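Local coordinates for CobC (Shigella flexneri 2a, PDB 6NRU), which probably removes the 5'-phosphate from adenosylcobalamin 5'-phosphate and from alpha-ribazole 5'-phosphate in the assembly of the nucleotide loop of vitamin B12, at residues A[125-130]-A[156-161]; A[164-167]-A[172-175]. All coordinates share one frame; numbering follows the deposited sequence.

Contact 1: residues A[125-130]-A[156-161]; sequences QAFSQR and LSLLIA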
loop_
_atom_site.group_PDB
_atom_site.type_symbol
_atom_site.label_atom_id
_atom_site.label_comp_id
_atom_site.label_asym_id
_atom_site.label_seq_id
_atom_site.Cartn_x
_atom_site.Cartn_y
_atom_site.Cartn_z
ATOM N N GLN A 125 6.762 7.125 12.828
ATOM C CA GLN A 125 7.959 6.398 13.235
ATOM C C GLN A 125 7.668 4.909 13.394
ATOM O O GLN A 125 8.419 4.064 12.896
ATOM C CB GLN A 125 8.515 6.990 14.533
ATOM C CG GLN A 125 8.953 8.444 14.405
ATOM C CD GLN A 125 9.957 8.657 13.286
ATOM O OE1 GLN A 125 10.875 7.858 13.098
ATOM N NE2 GLN A 125 9.783 9.738 12.532
ATOM N N ALA A 126 6.572 4.567 14.076
ATOM C CA ALA A 126 6.200 3.163 14.208
ATOM C C ALA A 126 5.775 2.577 12.868
ATOM O O ALA A 126 6.072 1.414 12.569
ATOM C CB ALA A 126 5.084 3.005 15.238
ATOM N N PHE A 127 5.079 3.368 12.049
ATOM C CA PHE A 127 4.649 2.895 10.737
ATOM C C PHE A 127 5.847 2.617 9.836
ATOM O O PHE A 127 5.925 1.565 9.194
ATOM C CB PHE A 127 3.712 3.924 10.106
ATOM C CG PHE A 127 3.364 3.643 8.671
ATOM C CD1 PHE A 127 2.393 2.707 8.350
ATOM C CD2 PHE A 127 3.995 4.332 7.642
ATOM C CE1 PHE A 127 2.064 2.454 7.030
ATOM C CE2 PHE A 127 3.671 4.085 6.319
ATOM C CZ PHE A 127 2.705 3.145 6.012
ATOM N N SER A 128 6.801 3.552 9.785
ATOM C CA SER A 128 7.964 3.365 8.924
ATOM C C SER A 128 8.873 2.255 9.435
ATOM O O SER A 128 9.597 1.640 8.644
ATOM C CB SER A 128 8.742 4.677 8.785
ATOM O OG SER A 128 9.234 5.129 10.034
ATOM N N GLN A 129 8.857 1.982 10.743
ATOM C CA GLN A 129 9.617 0.849 11.262
ATOM C C GLN A 129 8.959 -0.473 10.895
ATOM O O GLN A 129 9.654 -1.473 10.689
ATOM C CB GLN A 129 9.772 0.957 12.778
ATOM C CG GLN A 129 10.802 1.972 13.237
ATOM C CD GLN A 129 10.533 2.468 14.652
ATOM O OE1 GLN A 129 9.587 2.026 15.309
ATOM N NE2 GLN A 129 11.363 3.394 15.125
ATOM N N ARG A 130 7.626 -0.498 10.820
ATOM C CA ARG A 130 6.922 -1.689 10.357
ATOM C C ARG A 130 7.340 -2.047 8.939
ATOM O O ARG A 130 7.606 -3.214 8.629
ATOM C CB ARG A 130 5.413 -1.456 10.410
ATOM C CG ARG A 130 4.682 -2.153 11.531
ATOM C CD ARG A 130 3.250 -1.669 11.545
ATOM N NE ARG A 130 2.759 -1.487 10.182
ATOM C CZ ARG A 130 1.745 -0.698 9.842
ATOM N NH1 ARG A 130 1.100 0.001 10.767
ATOM N NH2 ARG A 130 1.375 -0.607 8.572
ATOM N N LEU A 156 3.245 1.377 0.166
ATOM C CA LEU A 156 3.943 1.078 -1.079
ATOM C C LEU A 156 4.871 2.214 -1.487
ATOM O O LEU A 156 5.979 1.970 -1.978
ATOM C CB LEU A 156 2.930 0.777 -2.183
ATOM C CG LEU A 156 2.053 -0.457 -1.947
ATOM C CD1 LEU A 156 1.000 -0.586 -3.029
ATOM C CD2 LEU A 156 2.909 -1.703 -1.886
ATOM N N SER A 157 4.439 3.464 -1.291
ATOM C CA SER A 157 5.299 4.598 -1.618
ATOM C C SER A 157 6.543 4.612 -0.744
ATOM O O SER A 157 7.647 4.892 -1.224
ATOM C CB SER A 157 4.530 5.904 -1.461
ATOM O OG SER A 157 4.309 6.184 -0.094
ATOM N N LEU A 158 6.380 4.317 0.549
ATOM C CA LEU A 158 7.530 4.243 1.443
ATOM C C LEU A 158 8.380 3.013 1.157
ATOM O O LEU A 158 9.602 3.046 1.345
ATOM C CB LEU A 158 7.064 4.242 2.897
ATOM C CG LEU A 158 8.169 4.149 3.948
ATOM C CD1 LEU A 158 9.154 5.285 3.764
ATOM C CD2 LEU A 158 7.575 4.166 5.343
ATOM N N LEU A 159 7.757 1.924 0.705
ATOM C CA LEU A 159 8.527 0.748 0.317
ATOM C C LEU A 159 9.468 1.080 -0.830
ATOM O O LEU A 159 10.656 0.739 -0.793
ATOM C CB LEU A 159 7.588 -0.396 -0.066
ATOM C CG LEU A 159 8.267 -1.711 -0.451
ATOM C CD1 LEU A 159 8.782 -2.423 0.781
ATOM C CD2 LEU A 159 7.315 -2.603 -1.225
ATOM N N ILE A 160 8.953 1.759 -1.858
ATOM C CA ILE A 160 9.796 2.171 -2.975
ATOM C C ILE A 160 10.951 3.029 -2.477
ATOM O O ILE A 160 12.116 2.777 -2.798
ATOM C CB ILE A 160 8.964 2.916 -4.034
ATOM C CG1 ILE A 160 7.892 2.000 -4.622
ATOM C CG2 ILE A 160 9.866 3.449 -5.137
ATOM C CD1 ILE A 160 6.937 2.710 -5.558
ATOM N N ALA A 161 10.641 4.045 -1.663
ATOM C CA ALA A 161 11.661 4.997 -1.234
ATOM C C ALA A 161 12.763 4.320 -0.430
ATOM O O ALA A 161 13.950 4.589 -0.645
ATOM C CB ALA A 161 11.023 6.124 -0.422
#
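Leu158 carries this contact, pushing one methyl group against Ser128 and Phe127 where two helices of the histidine phosphatase alpha/beta fold come together. Helix 124-136 runs before strand 146-151 of the central sheet and helix 153-163 after it. The backbones stay apart, with Ser128 CA and Leu158 CA the nearest pair at 7.5 Å, and the leucine, which also touches Phe124 and Ala168, spans the interval. Its CG stands anti to the backbone N (chi1 179°), which carries CG out toward the other helix, and chi2, at 57°, then sets CD2 at the serine. This tip methyl sits 3.7 Å from Ser128 CB, and CD2 is just as near Ser128 CA, so it rests against the root of the serine and leaves the hydroxyl alone. That hydroxyl is turned back to its own helix: Ser128 OG hydrogen-bonds to the carbonyl O of Phe124, one turn earlier, and Ser128 offers Leu158 its carbon side. Phe127 lies beside this pair, its side chain running past Leu158 in the opposite direction. The Phe127 side chain also lies about 4 Å from that of Glu84, the probable proton donor/acceptor, and touches Met85. Elsewhere on helix 153-163, Leu156 and Ile160 pack on strands of the sheet. Across the two helices the ring contact itself is a single oblique approach, Phe127 CE2 to Leu158 CD2 at 4.0 Å.

Contact 2: residues A[164-167]-A[172-175]; sequences IGMP and WHFR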
loop_
_atom_site.group_PDB
_atom_site.type_symbol
_atom_site.label_atom_id
_atom_site.label_comp_id
_atom_site.label_asym_id
_atom_site.label_seq_id
_atom_site.Cartn_x
_atom_site.Cartn_y
_atom_site.Cartn_z
ATOM N N ILE A 164 15.227 1.848 -2.587
ATOM C CA ILE A 164 16.243 2.455 -3.439
ATOM C C ILE A 164 17.159 3.338 -2.595
ATOM O O ILE A 164 17.977 4.094 -3.131
ATOM C CB ILE A 164 15.605 3.233 -4.606
ATOM C CG1 ILE A 164 14.883 4.485 -4.121
ATOM C CG2 ILE A 164 14.609 2.361 -5.340
ATOM C CD1 ILE A 164 14.193 5.243 -5.243
ATOM N N GLY A 165 17.040 3.236 -1.272
ATOM C CA GLY A 165 18.009 3.835 -0.378
ATOM C C GLY A 165 17.759 5.272 0.007
ATOM O O GLY A 165 18.715 5.993 0.321
HETATM N N MSE A 166 16.509 5.719 -0.006
HETATM C CA MSE A 166 16.190 7.080 0.408
HETATM C C MSE A 166 15.544 7.120 1.791
HETATM O O MSE A 166 14.967 6.130 2.234
HETATM C CB MSE A 166 15.262 7.759 -0.608
HETATM C CG MSE A 166 15.636 7.590 -2.061
HETATM SE SE MSE A 166 14.197 8.167 -3.247
HETATM C CE MSE A 166 14.451 10.081 -3.153
ATOM N N PRO A 167 15.643 8.265 2.471
ATOM C CA PRO A 167 14.996 8.400 3.780
ATOM C C PRO A 167 13.486 8.271 3.675
ATOM O O PRO A 167 12.891 8.390 2.602
ATOM C CB PRO A 167 15.403 9.806 4.241
ATOM C CG PRO A 167 15.784 10.525 2.993
ATOM C CD PRO A 167 16.391 9.482 2.106
ATOM N N TRP A 172 7.169 10.610 -0.644
ATOM C CA TRP A 172 6.190 11.405 -1.370
ATOM C C TRP A 172 6.635 11.772 -2.777
ATOM O O TRP A 172 5.890 12.462 -3.482
ATOM C CB TRP A 172 5.863 12.669 -0.576
ATOM C CG TRP A 172 5.351 12.353 0.786
ATOM C CD1 TRP A 172 6.017 12.500 1.966
ATOM C CD2 TRP A 172 4.065 11.813 1.114
ATOM N NE1 TRP A 172 5.222 12.094 3.011
ATOM C CE2 TRP A 172 4.019 11.667 2.513
ATOM C CE3 TRP A 172 2.948 11.442 0.360
ATOM C CZ2 TRP A 172 2.899 11.169 3.175
ATOM C CZ3 TRP A 172 1.838 10.947 1.018
ATOM C CH2 TRP A 172 1.822 10.815 2.410
ATOM N N HIS A 173 7.822 11.338 -3.201
ATOM C CA HIS A 173 8.218 11.471 -4.595
ATOM C C HIS A 173 7.614 10.386 -5.477
ATOM O O HIS A 173 7.729 10.474 -6.705
ATOM C CB HIS A 173 9.744 11.436 -4.724
ATOM C CG HIS A 173 10.433 12.639 -4.157
ATOM N ND1 HIS A 173 10.198 13.919 -4.612
ATOM C CD2 HIS A 173 11.369 12.753 -3.184
ATOM C CE1 HIS A 173 10.951 14.770 -3.938
ATOM N NE2 HIS A 173 11.671 14.088 -3.064
ATOM N N PHE A 174 6.973 9.371 -4.883
ATOM C CA PHE A 174 6.418 8.221 -5.605
ATOM C C PHE A 174 4.986 7.992 -5.136
ATOM O O PHE A 174 4.726 7.097 -4.330
ATOM C CB PHE A 174 7.269 6.966 -5.390
ATOM C CG PHE A 174 8.742 7.223 -5.383
ATOM C CD1 PHE A 174 9.467 7.192 -6.562
ATOM C CD2 PHE A 174 9.407 7.489 -4.197
ATOM C CE1 PHE A 174 10.827 7.427 -6.560
ATOM C CE2 PHE A 174 10.765 7.726 -4.187
ATOM C CZ PHE A 174 11.477 7.693 -5.369
ATOM N N ARG A 175 4.054 8.789 -5.648
ATOM C CA ARG A 175 2.648 8.538 -5.368
ATOM C C ARG A 175 2.185 7.297 -6.121
ATOM O O ARG A 175 2.375 7.186 -7.336
ATOM C CB ARG A 175 1.803 9.749 -5.756
ATOM C CG ARG A 175 1.596 10.741 -4.623
ATOM C CD ARG A 175 0.174 11.283 -4.611
ATOM N NE ARG A 175 0.035 12.497 -5.415
ATOM C CZ ARG A 175 -0.670 12.578 -6.539
ATOM N NH1 ARG A 175 -1.312 11.514 -7.003
ATOM N NH2 ARG A 175 -0.739 13.727 -7.198
#
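The selenium of Met166, a selenomethionine in this crystal, meets the Phe174 ring at its edge and almost exactly in its plane: the line from ring centroid to SE lies 87° off the ring normal. Met166 SE is 3.5 Å from Phe174 CZ and nearly as close to CE2, a Met-aromatic contact made at the far end of the ring, with the two side chains arriving from opposite directions. Ile164 joins at the same corner, its CD1 approaching Phe174 CZ obliquely at 3.7 Å. One face of the ring takes His173 CB, 3.9 Å above the plane and offset toward the rim. Beyond the selenium the chain bends (chi3 78°), which swings the methyl CE of Met166 toward the imidazole, to 4.1 Å from His173 CD2. Phe174 also touches Ile160 and Ala161, so the cluster sits against the end of helix 153-163. Gly165, with phi 87°, lets the chain turn away there, and Arg162 NH1 donates a hydrogen bond to Met166 O. With Gly165 N hydrogen-bonded to Arg162 O and Met166 N to Ala161 O, this is a Schellman motif with Gly165 as its C-prime residue.

In the fold
Both contacts hang on helix 153-163. Contact 1 is the buried one: it joins the flank of that helix to helix 124-136 through purely apolar touches beside the probable proton donor/acceptor. Contact 2 lies at the surface, away from the probable catalytic residues, where the loop leading to strand 181-187 folds back over the helix end with a selenium-aromatic contact and carbon touches from Ile164 and His173. The centres of contact 1 and contact 2 are about 10 Å apart, and their segments touch directly: Ser157 CB packs against Phe174 O. Ile160 meets Leu8 of strand 5-10 as well as Phe174, and the helix end carrying Ala161 is where contact 2 begins.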